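Local coordinates for ferric enterobactin receptor PIRA (Pseudomonas aeruginosa, PDB 5FP2), which probably imports ferric enterobactin-type siderophores across the outer membrane as a TonB-dependent receptor with a plugged beta barrel, at residues G657-T669 with V676-L688. Numbering follows the deposited sequence.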
ATOM      1  N   GLY A 657      10.606   9.062 -27.602  1.00137.70           N
ATOM      2  CA  GLY A 657       9.688   8.027 -27.101  1.00136.43           C
ATOM      3  C   GLY A 657       8.885   8.465 -25.890  1.00132.99           C
ATOM      4  O   GLY A 657       7.750   8.031 -25.690  1.00131.72           O
ATOM      5  N   THR A 658       9.446   9.394 -25.123  1.00131.74           N
ATOM      6  CA  THR A 658       8.790   9.916 -23.925  1.00128.78           C
ATOM      7  C   THR A 658       7.573  10.777 -24.269  1.00127.27           C
ATOM      8  O   THR A 658       7.485  11.351 -25.351  1.00128.47           O
ATOM      9  CB  THR A 658       9.754  10.775 -23.069  1.00128.37           C
ATOM     10  OG1 THR A 658       9.536  12.167 -23.340  1.00127.78           O
ATOM     11  CG2 THR A 658      11.236  10.424 -23.337  1.00130.99           C
ATOM     12  N   TYR A 659       6.662  10.914 -23.315  1.00124.81           N
ATOM     13  CA  TYR A 659       5.429  11.672 -23.538  1.00123.37           C
ATOM     14  C   TYR A 659       4.866  12.204 -22.228  1.00120.82           C
ATOM     15  O   TYR A 659       5.430  11.944 -21.166  1.00120.29           O
ATOM     16  CB  TYR A 659       4.413  10.816 -24.294  1.00123.99           C
ATOM     17  CG  TYR A 659       3.639   9.834 -23.441  1.00122.80           C
ATOM     18  CD1 TYR A 659       4.113   8.545 -23.221  1.00123.99           C
ATOM     19  CD2 TYR A 659       2.384  10.155 -22.943  1.00120.88           C
ATOM     20  CE1 TYR A 659       3.381   7.625 -22.503  1.00123.33           C
ATOM     21  CE2 TYR A 659       1.653   9.242 -22.221  1.00120.18           C
ATOM     22  CZ  TYR A 659       2.160   7.983 -21.986  1.00121.42           C
ATOM     23  OH  TYR A 659       1.443   7.059 -21.223  1.00121.01           O
ATOM     24  N   GLY A 660       3.831  13.037 -22.312  1.00119.53           N
ATOM     25  CA  GLY A 660       3.421  13.861 -21.171  1.00117.50           C
ATOM     26  C   GLY A 660       1.920  13.895 -20.902  1.00115.88           C
ATOM     27  O   GLY A 660       1.107  13.725 -21.816  1.00116.35           O
ATOM     28  N   ILE A 661       1.547  14.212 -19.664  1.00114.22           N
ATOM     29  CA  ILE A 661       0.135  14.255 -19.296  1.00112.81           C
ATOM     30  C   ILE A 661      -0.102  15.203 -18.134  1.00111.38           C
ATOM     31  O   ILE A 661       0.451  15.013 -17.056  1.00111.08           O
ATOM     32  CB  ILE A 661      -0.336  12.844 -18.932  1.00112.81           C
ATOM     33  CG1 ILE A 661      -0.909  12.165 -20.172  1.00114.05           C
ATOM     34  CG2 ILE A 661      -1.355  12.876 -17.811  1.00111.29           C
ATOM     35  CD1 ILE A 661      -0.204  10.877 -20.487  1.00115.66           C
ATOM     36  N   TRP A 662      -0.910  16.231 -18.351  1.00110.77           N
ATOM     37  CA  TRP A 662      -0.978  17.329 -17.389  1.00109.90           C
ATOM     38  C   TRP A 662      -2.372  17.518 -16.878  1.00108.68           C
ATOM     39  O   TRP A 662      -3.293  17.634 -17.681  1.00108.69           O
ATOM     40  CB  TRP A 662      -0.617  18.644 -18.056  1.00110.65           C
ATOM     41  CG  TRP A 662       0.839  19.032 -18.030  1.00111.86           C
ATOM     42  CD1 TRP A 662       1.429  19.913 -17.179  1.00112.05           C
ATOM     43  CD2 TRP A 662       1.847  18.614 -18.938  1.00113.40           C
ATOM     44  NE1 TRP A 662       2.759  20.066 -17.489  1.00113.62           N
ATOM     45  CE2 TRP A 662       3.047  19.255 -18.551  1.00114.42           C
ATOM     46  CE3 TRP A 662       1.867  17.728 -20.013  1.00114.28           C
ATOM     47  CZ2 TRP A 662       4.237  19.117 -19.264  1.00116.25           C
ATOM     48  CZ3 TRP A 662       3.081  17.510 -20.663  1.00116.07           C
ATOM     49  CH2 TRP A 662       4.236  18.252 -20.324  1.00117.02           C
ATOM     50  N   GLY A 663      -2.524  17.698 -15.566  1.00107.88           N
ATOM     51  CA  GLY A 663      -3.824  18.017 -14.988  1.00106.91           C
ATOM     52  C   GLY A 663      -3.791  19.357 -14.283  1.00106.74           C
ATOM     53  O   GLY A 663      -2.738  19.809 -13.840  1.00107.32           O
ATOM     54  N   VAL A 664      -4.961  19.968 -14.138  1.00106.20           N
ATOM     55  CA  VAL A 664      -5.138  21.120 -13.259  1.00106.16           C
ATOM     56  C   VAL A 664      -6.236  20.838 -12.243  1.00105.48           C
ATOM     57  O   VAL A 664      -7.155  20.076 -12.526  1.00105.06           O
ATOM     58  CB  VAL A 664      -5.489  22.384 -14.063  1.00106.60           C
ATOM     59  CG1 VAL A 664      -6.856  22.260 -14.714  1.00106.18           C
ATOM     60  CG2 VAL A 664      -5.433  23.613 -13.171  1.00107.02           C
ATOM     61  N   SER A 665      -6.147  21.490 -11.083  1.00105.70           N
ATOM     62  CA  SER A 665      -6.938  21.125  -9.911  1.00105.44           C
ATOM     63  C   SER A 665      -7.113  22.300  -8.939  1.00106.01           C
ATOM     64  O   SER A 665      -6.160  23.023  -8.607  1.00106.86           O
ATOM     65  CB  SER A 665      -6.255  19.979  -9.180  1.00105.61           C
ATOM     66  OG  SER A 665      -7.195  19.234  -8.432  1.00105.42           O
ATOM     67  N   ALA A 666      -8.347  22.473  -8.471  1.00105.82           N
ATOM     68  CA  ALA A 666      -8.676  23.580  -7.571  1.00106.60           C
ATOM     69  C   ALA A 666      -9.500  23.089  -6.409  1.00106.77           C
ATOM     70  O   ALA A 666     -10.248  22.131  -6.547  1.00106.18           O
ATOM     71  CB  ALA A 666      -9.436  24.672  -8.306  1.00106.67           C
ATOM     72  N   GLY A 667      -9.358  23.760  -5.272  1.00107.89           N
ATOM     73  CA  GLY A 667     -10.075  23.369  -4.069  1.00108.49           C
ATOM     74  C   GLY A 667     -10.441  24.558  -3.214  1.00109.85           C
ATOM     75  O   GLY A 667      -9.645  25.484  -3.051  1.00110.83           O
ATOM     76  N   TYR A 668     -11.647  24.532  -2.657  1.00110.19           N
ATOM     77  CA  TYR A 668     -12.038  25.556  -1.708  1.00111.82           C
ATOM     78  C   TYR A 668     -12.603  24.943  -0.450  1.00112.89           C
ATOM     79  O   TYR A 668     -13.306  23.939  -0.510  1.00112.24           O
ATOM     80  CB  TYR A 668     -13.047  26.509  -2.332  1.00111.73           C
ATOM     81  CG  TYR A 668     -13.261  27.739  -1.494  1.00113.68           C
ATOM     82  CD1 TYR A 668     -12.341  28.770  -1.520  1.00114.75           C
ATOM     83  CD2 TYR A 668     -14.350  27.839  -0.618  1.00114.80           C
ATOM     84  CE1 TYR A 668     -12.505  29.887  -0.723  1.00116.92           C
ATOM     85  CE2 TYR A 668     -14.541  28.970   0.158  1.00116.90           C
ATOM     86  CZ  TYR A 668     -13.599  29.979   0.117  1.00117.98           C
ATOM     87  OH  TYR A 668     -13.747  31.084   0.919  1.00120.43           O
ATOM     88  N   THR A 669     -12.294  25.560   0.685  1.00114.86           N
ATOM     89  CA  THR A 669     -12.790  25.109   1.985  1.00116.44           C
ATOM     90  C   THR A 669     -13.625  26.193   2.661  1.00118.24           C
ATOM     91  O   THR A 669     -13.096  27.216   3.083  1.00119.83           O
ATOM     92  CB  THR A 669     -11.625  24.770   2.923  1.00117.87           C
ATOM     93  OG1 THR A 669     -10.562  24.189   2.169  1.00116.48           O
ATOM     94  CG2 THR A 669     -12.065  23.797   3.986  1.00119.05           C
ATOM     95  N   VAL A 676     -14.937  21.878  -1.307  1.00110.71           N
ATOM     96  CA  VAL A 676     -15.202  21.479  -2.682  1.00109.24           C
ATOM     97  C   VAL A 676     -13.922  21.467  -3.506  1.00108.22           C
ATOM     98  O   VAL A 676     -13.015  22.289  -3.302  1.00108.52           O
ATOM     99  CB  VAL A 676     -16.160  22.468  -3.347  1.00109.09           C
ATOM    100  CG1 VAL A 676     -16.146  22.290  -4.853  1.00107.83           C
ATOM    101  CG2 VAL A 676     -17.550  22.282  -2.786  1.00110.06           C
ATOM    102  N   ARG A 677     -13.871  20.535  -4.450  1.00107.31           N
ATOM    103  CA  ARG A 677     -12.697  20.376  -5.276  1.00106.54           C
ATOM    104  C   ARG A 677     -13.063  19.942  -6.687  1.00105.72           C
ATOM    105  O   ARG A 677     -13.967  19.137  -6.892  1.00105.81           O
ATOM    106  CB  ARG A 677     -11.750  19.364  -4.657  1.00106.87           C
ATOM    107  CG  ARG A 677     -10.451  19.300  -5.420  1.00106.35           C
ATOM    108  CD  ARG A 677      -9.250  19.185  -4.505  1.00107.14           C
ATOM    109  NE  ARG A 677      -8.036  19.454  -5.253  1.00106.87           N
ATOM    110  CZ  ARG A 677      -7.340  20.572  -5.148  1.00107.36           C
ATOM    111  NH1 ARG A 677      -7.696  21.511  -4.277  1.00108.20           N
ATOM    112  NH2 ARG A 677      -6.266  20.738  -5.919  1.00107.29           N
ATOM    113  N   GLY A 678     -12.333  20.479  -7.655  1.00105.23           N
ATOM    114  CA  GLY A 678     -12.618  20.247  -9.069  1.00104.78           C
ATOM    115  C   GLY A 678     -11.366  20.373  -9.930  1.00104.54           C
ATOM    116  O   GLY A 678     -10.402  21.029  -9.547  1.00104.72           O
ATOM    117  N   GLY A 679     -11.375  19.733 -11.094  1.00104.41           N
ATOM    118  CA  GLY A 679     -10.148  19.489 -11.815  1.00104.44           C
ATOM    119  C   GLY A 679     -10.347  18.951 -13.211  1.00104.66           C
ATOM    120  O   GLY A 679     -11.352  18.327 -13.522  1.00104.86           O
ATOM    121  N   VAL A 680      -9.374  19.247 -14.074  1.00104.93           N
ATOM    122  CA  VAL A 680      -9.260  18.599 -15.381  1.00105.50           C
ATOM    123  C   VAL A 680      -8.045  17.708 -15.429  1.00105.78           C
ATOM    124  O   VAL A 680      -6.982  18.101 -14.975  1.00105.73           O
ATOM    125  CB  VAL A 680      -9.071  19.586 -16.516  1.00106.06           C
ATOM    126  CG1 VAL A 680      -8.985  18.792 -17.805  1.00106.98           C
ATOM    127  CG2 VAL A 680     -10.207  20.587 -16.577  1.00106.05           C
ATOM    128  N   SER A 681      -8.239  16.486 -15.908  1.00106.30           N
ATOM    129  CA  SER A 681      -7.160  15.526 -16.002  1.00106.82           C
ATOM    130  C   SER A 681      -6.881  15.286 -17.471  1.00107.91           C
ATOM    131  O   SER A 681      -7.807  15.208 -18.289  1.00108.47           O
ATOM    132  CB  SER A 681      -7.535  14.210 -15.339  1.00107.02           C
ATOM    133  OG  SER A 681      -8.314  13.428 -16.237  1.00107.94           O
ATOM    134  N   ASN A 682      -5.602  15.131 -17.795  1.00108.49           N
ATOM    135  CA  ASN A 682      -5.200  15.103 -19.173  1.00109.77           C
ATOM    136  C   ASN A 682      -5.729  16.363 -19.863  1.00109.83           C
ATOM    137  O   ASN A 682      -6.376  16.323 -20.914  1.00110.79           O
ATOM    138  CB  ASN A 682      -5.660  13.832 -19.876  1.00110.95           C
ATOM    139  CG  ASN A 682      -4.869  13.553 -21.162  1.00112.69           C
ATOM    140  OD1 ASN A 682      -4.077  14.385 -21.646  1.00113.06           O
ATOM    141  ND2 ASN A 682      -5.055  12.358 -21.704  1.00114.08           N
ATOM    142  N   LEU A 683      -5.388  17.497 -19.261  1.00109.10           N
ATOM    143  CA  LEU A 683      -5.589  18.791 -19.868  1.00109.47           C
ATOM    144  C   LEU A 683      -5.542  18.780 -21.402  1.00111.09           C
ATOM    145  O   LEU A 683      -6.511  19.171 -22.061  1.00111.56           O
ATOM    146  CB  LEU A 683      -4.516  19.761 -19.363  1.00109.45           C
ATOM    147  CG  LEU A 683      -5.067  20.826 -18.418  1.00108.58           C
ATOM    148  CD1 LEU A 683      -3.971  21.837 -18.081  1.00109.15           C
ATOM    149  CD2 LEU A 683      -6.244  21.520 -19.094  1.00108.81           C
ATOM    150  N   PHE A 684      -4.408  18.367 -21.964  1.00112.20           N
ATOM    151  CA  PHE A 684      -4.171  18.516 -23.395  1.00114.12           C
ATOM    152  C   PHE A 684      -4.649  17.318 -24.235  1.00115.29           C
ATOM    153  O   PHE A 684      -4.294  17.229 -25.405  1.00117.24           O
ATOM    154  CB  PHE A 684      -2.686  18.778 -23.623  1.00115.14           C
ATOM    155  CG  PHE A 684      -2.146  19.953 -22.832  1.00114.49           C
ATOM    156  CD1 PHE A 684      -2.518  21.257 -23.148  1.00114.93           C
ATOM    157  CD2 PHE A 684      -1.262  19.765 -21.775  1.00113.78           C
ATOM    158  CE1 PHE A 684      -2.078  22.335 -22.395  1.00114.64           C
ATOM    159  CE2 PHE A 684      -0.841  20.840 -21.003  1.00113.48           C
ATOM    160  CZ  PHE A 684      -1.245  22.127 -21.318  1.00113.95           C
ATOM    161  N   ASP A 685      -5.524  16.470 -23.665  1.00114.43           N
ATOM    162  CA  ASP A 685      -6.092  15.274 -24.331  1.00115.75           C
ATOM    163  C   ASP A 685      -5.067  14.487 -25.150  1.00117.64           C
ATOM    164  O   ASP A 685      -5.353  14.062 -26.268  1.00119.69           O
ATOM    165  CB  ASP A 685      -7.302  15.636 -25.218  1.00116.81           C
ATOM    166  CG  ASP A 685      -8.286  14.453 -25.403  1.00117.73           C
ATOM    167  OD1 ASP A 685      -8.461  13.650 -24.460  1.00116.75           O
ATOM    168  OD2 ASP A 685      -8.918  14.333 -26.478  1.00119.70           O
ATOM    169  N   LYS A 686      -3.885  14.270 -24.589  1.00117.20           N
ATOM    170  CA  LYS A 686      -2.892  13.437 -25.249  1.00119.06           C
ATOM    171  C   LYS A 686      -3.410  12.013 -25.275  1.00119.88           C
ATOM    172  O   LYS A 686      -3.846  11.500 -24.242  1.00118.53           O
ATOM    173  CB  LYS A 686      -1.558  13.507 -24.503  1.00118.44           C
ATOM    174  CG  LYS A 686      -0.471  12.677 -25.134  1.00120.48           C
ATOM    175  CD  LYS A 686       0.051  13.367 -26.380  1.00122.46           C
ATOM    176  CE  LYS A 686       0.509  12.375 -27.439  1.00125.21           C
ATOM    177  NZ  LYS A 686       1.826  12.750 -28.039  1.00127.00           N
ATOM    178  N   ARG A 687      -3.421  11.402 -26.456  1.00122.38           N
ATOM    179  CA  ARG A 687      -3.892  10.029 -26.621  1.00123.80           C
ATOM    180  C   ARG A 687      -2.746   9.157 -27.125  1.00125.90           C
ATOM    181  O   ARG A 687      -1.591   9.569 -27.060  1.00125.74           O
ATOM    182  CB  ARG A 687      -5.053   9.969 -27.623  1.00125.56           C
ATOM    183  CG  ARG A 687      -6.047  11.120 -27.543  1.00124.19           C
ATOM    184  CD  ARG A 687      -6.738  11.194 -26.192  1.00121.60           C
ATOM    185  NE  ARG A 687      -7.322   9.921 -25.783  1.00122.18           N
ATOM    186  CZ  ARG A 687      -8.631   9.668 -25.718  1.00122.50           C
ATOM    187  NH1 ARG A 687      -9.517  10.601 -26.064  1.00122.26           N
ATOM    188  NH2 ARG A 687      -9.060   8.476 -25.306  1.00123.31           N
ATOM    189  N   LEU A 688      -3.082   8.000 -27.698  1.00128.21           N
ATOM    190  CA  LEU A 688      -2.092   7.057 -28.235  1.00130.68           C
ATOM    191  C   LEU A 688      -0.744   7.195 -27.536  1.00129.57           C
ATOM    192  O   LEU A 688      -0.656   6.942 -26.331  1.00127.68           O
ATOM    193  CB  LEU A 688      -1.922   7.232 -29.752  1.00133.69           C
ATOM    194  CG  LEU A 688      -3.109   6.799 -30.627  1.00135.95           C
ATOM    195  CD1 LEU A 688      -2.788   7.077 -32.096  1.00139.14           C
ATOM    196  CD2 LEU A 688      -3.483   5.332 -30.416  1.00137.52           C
TER
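Trp662 and Phe684 meet where a regular antiparallel hairpin gives way to a turn, and the two ends of this contact show how two neighbouring strands of a barrel wall can be joined in different ways. From Val664 to Tyr668 the strand 659-669 pairs with 676-681 through paired backbone bonds at Val664-Val680, Ala666-Gly678 and Tyr668-Val676. On the face carrying Val664 and Val680, CG1 of Val664 lies 3.9 Å from CB of Val680; it reaches there because chi1 of 67° sets this methyl between backbone N and carbonyl carbon.

Arg677 points to the other face. Its CG stands anti to the backbone N (chi1 -174°), and a bend at chi2 lays the guanidinium over the neighbouring strand, with Ala666 C 3.2 Å above its plane and displaced toward the rim of the group. NE makes a weak hydrogen bond of 3.3 Å to Ser665 OG, a hydroxyl that also bonds Tyr710 OH, while Lys50 O, from the plug, offers NE a second weak acceptor. NH1 lies beside the Gly667 backbone.

Beyond Ser681 the pairing changes: Leu683 N bonds Trp662 O at 2.6 Å, and a type I turn runs from Asn682 to Asp685. Asn682 braces the loop from both ends of its amide, OD1 receiving Lys686 N and ND2 giving a nearly straight bond to Lys686 O. The turn sets Phe684 offset edge-to-face against the five-membered ring of Trp662, planes at 74°, with its CE2 3.7 Å from Trp662 CB.

Chemically, this strand pair therefore combines paired backbone bonds over its regular half, and a single one beyond, with an aromatic contact on the outside and an inward arginine whose one NE hydrogen is shared weakly between Ser665 OG and Lys50 O, so the barrel-plug link at this point is probably a loose polar one.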